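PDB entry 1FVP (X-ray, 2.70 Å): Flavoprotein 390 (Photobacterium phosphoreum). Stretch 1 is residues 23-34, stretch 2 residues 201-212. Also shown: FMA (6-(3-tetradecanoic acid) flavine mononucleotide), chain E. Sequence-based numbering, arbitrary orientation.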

# COMPACT_ATOMS: atom_id res chain seq x y z
N LYS A 23 -22.13 -2.03 6.94
CA LYS A 23 -21.79 -1.26 8.11
C LYS A 23 -20.30 -1.21 8.41
O LYS A 23 -19.78 -0.12 8.69
CB LYS A 23 -22.46 -1.68 9.44
CG LYS A 23 -22.33 -0.53 10.45
CD LYS A 23 -22.40 -0.95 11.89
CE LYS A 23 -23.79 -0.91 12.48
NZ LYS A 23 -23.92 -1.83 13.66
N THR A 24 -19.68 -2.38 8.38
CA THR A 24 -18.23 -2.46 8.65
C THR A 24 -17.51 -1.41 7.81
O THR A 24 -16.56 -0.74 8.25
CB THR A 24 -17.69 -3.91 8.37
OG1 THR A 24 -18.01 -4.70 9.55
CG2 THR A 24 -16.19 -4.03 8.05
N MET A 25 -18.00 -1.26 6.59
CA MET A 25 -17.39 -0.33 5.66
C MET A 25 -17.73 1.12 5.85
O MET A 25 -16.84 1.97 5.61
CB MET A 25 -17.59 -0.77 4.21
CG MET A 25 -16.25 -0.52 3.56
SD MET A 25 -16.48 0.65 2.21
CE MET A 25 -14.79 0.70 1.59
N ASN A 26 -18.97 1.41 6.24
CA ASN A 26 -19.34 2.84 6.43
C ASN A 26 -18.51 3.41 7.58
O ASN A 26 -18.09 4.57 7.52
CB ASN A 26 -20.83 3.03 6.47
CG ASN A 26 -21.29 3.48 5.08
OD1 ASN A 26 -21.80 2.64 4.33
ND2 ASN A 26 -21.07 4.77 4.79
N ASN A 27 -18.26 2.56 8.55
CA ASN A 27 -17.45 2.85 9.74
C ASN A 27 -16.01 3.17 9.29
O ASN A 27 -15.40 4.14 9.74
CB ASN A 27 -17.46 1.66 10.70
CG ASN A 27 -18.83 1.30 11.25
OD1 ASN A 27 -19.87 1.51 10.60
ND2 ASN A 27 -18.82 0.79 12.48
N ALA A 28 -15.52 2.30 8.41
CA ALA A 28 -14.18 2.41 7.85
C ALA A 28 -14.07 3.63 6.95
O ALA A 28 -12.93 4.11 6.86
CB ALA A 28 -13.73 1.18 7.10
N LEU A 29 -15.17 4.08 6.39
CA LEU A 29 -15.15 5.28 5.50
C LEU A 29 -15.12 6.54 6.36
O LEU A 29 -14.67 7.64 5.97
CB LEU A 29 -16.33 5.12 4.57
CG LEU A 29 -16.20 5.15 3.07
CD1 LEU A 29 -15.32 4.04 2.50
CD2 LEU A 29 -17.61 4.95 2.49
N GLU A 30 -15.57 6.39 7.59
CA GLU A 30 -15.63 7.44 8.60
C GLU A 30 -14.26 7.61 9.25
O GLU A 30 -13.85 8.72 9.58
CB GLU A 30 -16.60 7.10 9.74
CG GLU A 30 -17.60 8.17 10.13
CD GLU A 30 -16.99 9.43 10.68
OE1 GLU A 30 -16.43 9.42 11.76
OE2 GLU A 30 -17.14 10.42 9.93
N THR A 31 -13.62 6.46 9.40
CA THR A 31 -12.28 6.33 9.97
C THR A 31 -11.33 7.11 9.04
O THR A 31 -10.32 7.63 9.50
CB THR A 31 -11.76 4.85 10.10
OG1 THR A 31 -12.85 3.95 10.44
CG2 THR A 31 -10.60 4.71 11.10
N LEU A 32 -11.69 7.12 7.76
CA LEU A 32 -10.92 7.78 6.70
C LEU A 32 -11.28 9.26 6.63
O LEU A 32 -10.42 10.09 6.25
CB LEU A 32 -11.18 7.10 5.36
CG LEU A 32 -10.61 5.73 5.06
CD1 LEU A 32 -11.17 5.19 3.75
CD2 LEU A 32 -9.09 5.81 4.98
N ARG A 33 -12.55 9.52 6.96
CA ARG A 33 -13.03 10.91 6.91
C ARG A 33 -12.20 11.77 7.87
O ARG A 33 -11.68 12.83 7.47
CB ARG A 33 -14.52 11.06 7.20
CG ARG A 33 -15.01 12.50 6.95
CD ARG A 33 -16.40 12.73 7.46
NE ARG A 33 -16.50 12.46 8.88
CZ ARG A 33 -15.90 13.20 9.82
NH1 ARG A 33 -15.19 14.28 9.54
NH2 ARG A 33 -16.02 12.76 11.08
N ILE A 34 -12.10 11.28 9.09
CA ILE A 34 -11.35 11.99 10.15
C ILE A 34 -9.96 12.30 9.61
O ILE A 34 -9.49 13.44 9.60
CB ILE A 34 -11.36 11.13 11.46
CG1 ILE A 34 -12.81 10.65 11.67
CG2 ILE A 34 -10.77 11.89 12.67
CD1 ILE A 34 -13.14 9.87 12.95
N PHE A 201 -8.36 1.50 14.62
CA PHE A 201 -9.35 1.88 15.65
C PHE A 201 -10.71 1.31 15.22
O PHE A 201 -11.73 1.97 15.50
CB PHE A 201 -9.47 3.36 15.82
CG PHE A 201 -8.36 4.28 16.16
CD1 PHE A 201 -7.88 4.35 17.47
CD2 PHE A 201 -7.81 5.13 15.20
CE1 PHE A 201 -6.85 5.19 17.82
CE2 PHE A 201 -6.78 6.00 15.52
CZ PHE A 201 -6.30 6.02 16.84
N GLU A 202 -10.73 0.19 14.55
CA GLU A 202 -11.97 -0.37 14.04
C GLU A 202 -12.65 -1.38 14.92
O GLU A 202 -13.61 -2.01 14.41
CB GLU A 202 -11.80 -1.09 12.70
CG GLU A 202 -11.42 -0.44 11.40
CD GLU A 202 -12.00 0.92 11.17
OE1 GLU A 202 -11.53 1.97 11.59
OE2 GLU A 202 -13.02 0.85 10.46
N SER A 203 -12.21 -1.57 16.13
CA SER A 203 -12.94 -2.59 16.95
C SER A 203 -14.08 -1.81 17.56
O SER A 203 -15.14 -2.36 17.86
CB SER A 203 -12.01 -3.25 17.93
OG SER A 203 -10.81 -2.49 18.10
N MET A 204 -13.84 -0.52 17.67
CA MET A 204 -14.65 0.55 18.22
C MET A 204 -15.90 0.89 17.41
O MET A 204 -15.84 1.66 16.45
CB MET A 204 -13.87 1.86 18.35
CG MET A 204 -12.73 1.76 19.34
SD MET A 204 -12.46 3.46 19.92
CE MET A 204 -11.10 3.99 18.89
N GLN A 205 -16.98 0.33 17.91
CA GLN A 205 -18.31 0.49 17.33
C GLN A 205 -18.88 1.89 17.50
O GLN A 205 -19.42 2.43 16.52
CB GLN A 205 -19.32 -0.54 17.84
CG GLN A 205 -19.16 -1.96 17.31
CD GLN A 205 -20.15 -2.91 17.95
OE1 GLN A 205 -21.33 -2.60 18.14
NE2 GLN A 205 -19.67 -4.10 18.31
N ASP A 206 -18.81 2.44 18.67
CA ASP A 206 -19.40 3.78 18.91
C ASP A 206 -18.68 4.86 18.13
O ASP A 206 -17.88 5.61 18.73
CB ASP A 206 -19.51 4.00 20.42
CG ASP A 206 -20.06 5.36 20.79
OD1 ASP A 206 -20.31 6.22 19.92
OD2 ASP A 206 -20.24 5.54 22.01
N GLN A 207 -18.97 4.99 16.86
CA GLN A 207 -18.31 5.98 16.00
C GLN A 207 -17.91 7.20 16.79
O GLN A 207 -16.69 7.47 16.87
CB GLN A 207 -19.03 6.28 14.71
CG GLN A 207 -18.32 5.69 13.50
CD GLN A 207 -18.16 4.20 13.56
OE1 GLN A 207 -19.03 3.41 13.19
NE2 GLN A 207 -17.02 3.73 14.06
N ASN A 208 -18.82 7.92 17.40
CA ASN A 208 -18.49 9.13 18.17
C ASN A 208 -17.33 8.93 19.13
O ASN A 208 -16.59 9.93 19.32
CB ASN A 208 -19.70 9.80 18.83
CG ASN A 208 -20.19 10.87 17.84
OD1 ASN A 208 -19.55 11.92 17.71
ND2 ASN A 208 -21.29 10.49 17.19
N LYS A 209 -17.22 7.75 19.70
CA LYS A 209 -16.10 7.51 20.62
C LYS A 209 -14.86 7.73 19.74
O LYS A 209 -14.17 8.73 19.96
CB LYS A 209 -15.93 6.14 21.21
CG LYS A 209 -15.18 6.10 22.53
CD LYS A 209 -15.53 4.83 23.30
CE LYS A 209 -15.31 3.55 22.54
NZ LYS A 209 -15.75 2.34 23.30
N LYS A 210 -14.75 6.80 18.81
CA LYS A 210 -13.67 6.73 17.81
C LYS A 210 -13.29 8.09 17.23
O LYS A 210 -12.08 8.43 17.27
CB LYS A 210 -13.92 5.70 16.73
CG LYS A 210 -13.14 5.93 15.45
CD LYS A 210 -13.22 4.73 14.52
CE LYS A 210 -14.30 4.85 13.46
NZ LYS A 210 -14.62 3.48 12.93
N LYS A 211 -14.25 8.85 16.75
CA LYS A 211 -13.91 10.18 16.21
C LYS A 211 -13.28 11.01 17.33
O LYS A 211 -12.39 11.81 17.05
CB LYS A 211 -15.08 10.93 15.58
CG LYS A 211 -14.84 12.41 15.35
CD LYS A 211 -16.09 13.19 15.01
CE LYS A 211 -17.15 13.10 16.07
NZ LYS A 211 -16.84 13.85 17.33
N SER A 212 -13.71 10.81 18.56
CA SER A 212 -13.18 11.57 19.69
C SER A 212 -11.83 11.11 20.18
O SER A 212 -11.03 11.96 20.64
CB SER A 212 -14.21 11.68 20.81
OG SER A 212 -15.20 12.60 20.34
N1 FMA E . -18.03 -9.78 -2.05
C2 FMA E . -18.81 -10.61 -1.35
O2 FMA E . -19.01 -11.76 -1.48
N3 FMA E . -19.56 -10.04 -0.24
C4 FMA E . -19.47 -8.73 0.08
O4 FMA E . -20.14 -8.37 1.03
C4A FMA E . -18.62 -7.87 -0.68
N5 FMA E . -18.45 -6.58 -0.48
C5A FMA E . -17.67 -5.73 -1.16
C6 FMA E . -17.57 -4.38 -0.87
C7 FMA E . -16.72 -3.60 -1.63
C7M FMA E . -16.52 -2.06 -1.39
C8 FMA E . -15.97 -4.15 -2.73
C8M FMA E . -15.05 -3.34 -3.57
C9 FMA E . -16.10 -5.50 -2.99
C9A FMA E . -16.92 -6.32 -2.27
N10 FMA E . -17.11 -7.67 -2.49
C10 FMA E . -17.88 -8.52 -1.80
C1B FMA E . -16.36 -8.34 -3.64
C2B FMA E . -16.93 -7.88 -5.05
O2B FMA E . -18.30 -7.62 -4.91
C3B FMA E . -16.68 -9.07 -5.97
O3' FMA E . -17.13 -10.23 -5.41
C4B FMA E . -15.22 -9.12 -6.40
O4' FMA E . -14.50 -7.97 -5.81
C5B FMA E . -15.19 -9.01 -7.94
O5' FMA E . -13.71 -9.13 -8.31
P FMA E . -13.14 -10.06 -9.46
O1P FMA E . -14.48 -10.48 -10.16
O2P FMA E . -12.42 -9.14 -10.31
O3P FMA E . -12.30 -10.96 -8.88
C1' FMA E . -20.93 -3.67 -0.04
O1' FMA E . -20.90 -2.44 0.32
O2' FMA E . -22.03 -4.24 -0.26
C2' FMA E . -19.74 -4.44 0.39
C3' FMA E . -18.36 -3.83 0.24
C4' FMA E . -17.71 -3.44 1.51
C5' FMA E . -16.25 -3.04 1.57
C6' FMA E . -15.49 -3.43 2.78
C7' FMA E . -15.67 -4.85 3.30
C8' FMA E . -15.09 -5.12 4.63
C9' FMA E . -13.63 -4.75 4.90
C11 FMA E . -13.52 -3.38 5.52
C12 FMA E . -13.08 -2.23 4.69
C13 FMA E . -11.64 -1.95 4.47
C14 FMA E . -11.05 -0.73 5.10
C15 FMA E . -10.72 0.42 4.19

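The polar centre of the contact is built around Thr31, Glu202 and Lys210. Thr31 OG1 lies 2.6 Å from Glu202 OE1 and 2.7 Å from Asn27 O, one turn earlier in its own helix. Both oxygens are acceptors within reach of a single hydroxyl proton, and the geometry leaves its choice open. The same OG1 accepts a hydrogen bond from Lys210 NZ at 3.1 Å, so the threonine links the ammonium group to the acceptors around it. Lys210 NZ makes a second, weak hydrogen bond to Asn27 O at 3.3 Å and a long salt bridge with Glu202 OE1 at 3.7 Å. The buried lysine charge is thus met by a carboxylate from its own stretch and by oxygens of the opposing helix. Glu202 reaches this site although its CA-to-CB bond points sideways; its OE2 lies 3.3 Å from Ala28 CA and 3.5 Å from Ala28 CB, packing the carboxylate against the helix surface.

Asn27 and Gln207 also meet here, with CA atoms 7.1 Å apart. Beyond them the contact becomes largely nonpolar. Glu30 CG packs 4.2 Å from Gln207 CG, while the Glu30 carboxylate is engaged within its own helix in a salt bridge to Arg33, with Glu30 OE2 only 2.4 Å from Arg33 NE. The Arg33 guanidinium presents its edge to the Lys211 aliphatic chain, Arg33 NH2 lying 4.0 Å from Lys211 CD. Ile34 closes the packing: its CD1 comes within 3.4 Å of both CA and CB of Lys211, whose side chain starts toward stretch 1 before its end leads away. The two helices run at 25° to one another, with axes 10.4 Å apart at closest approach, and the whole contact buries 480 Å² summed over both sides.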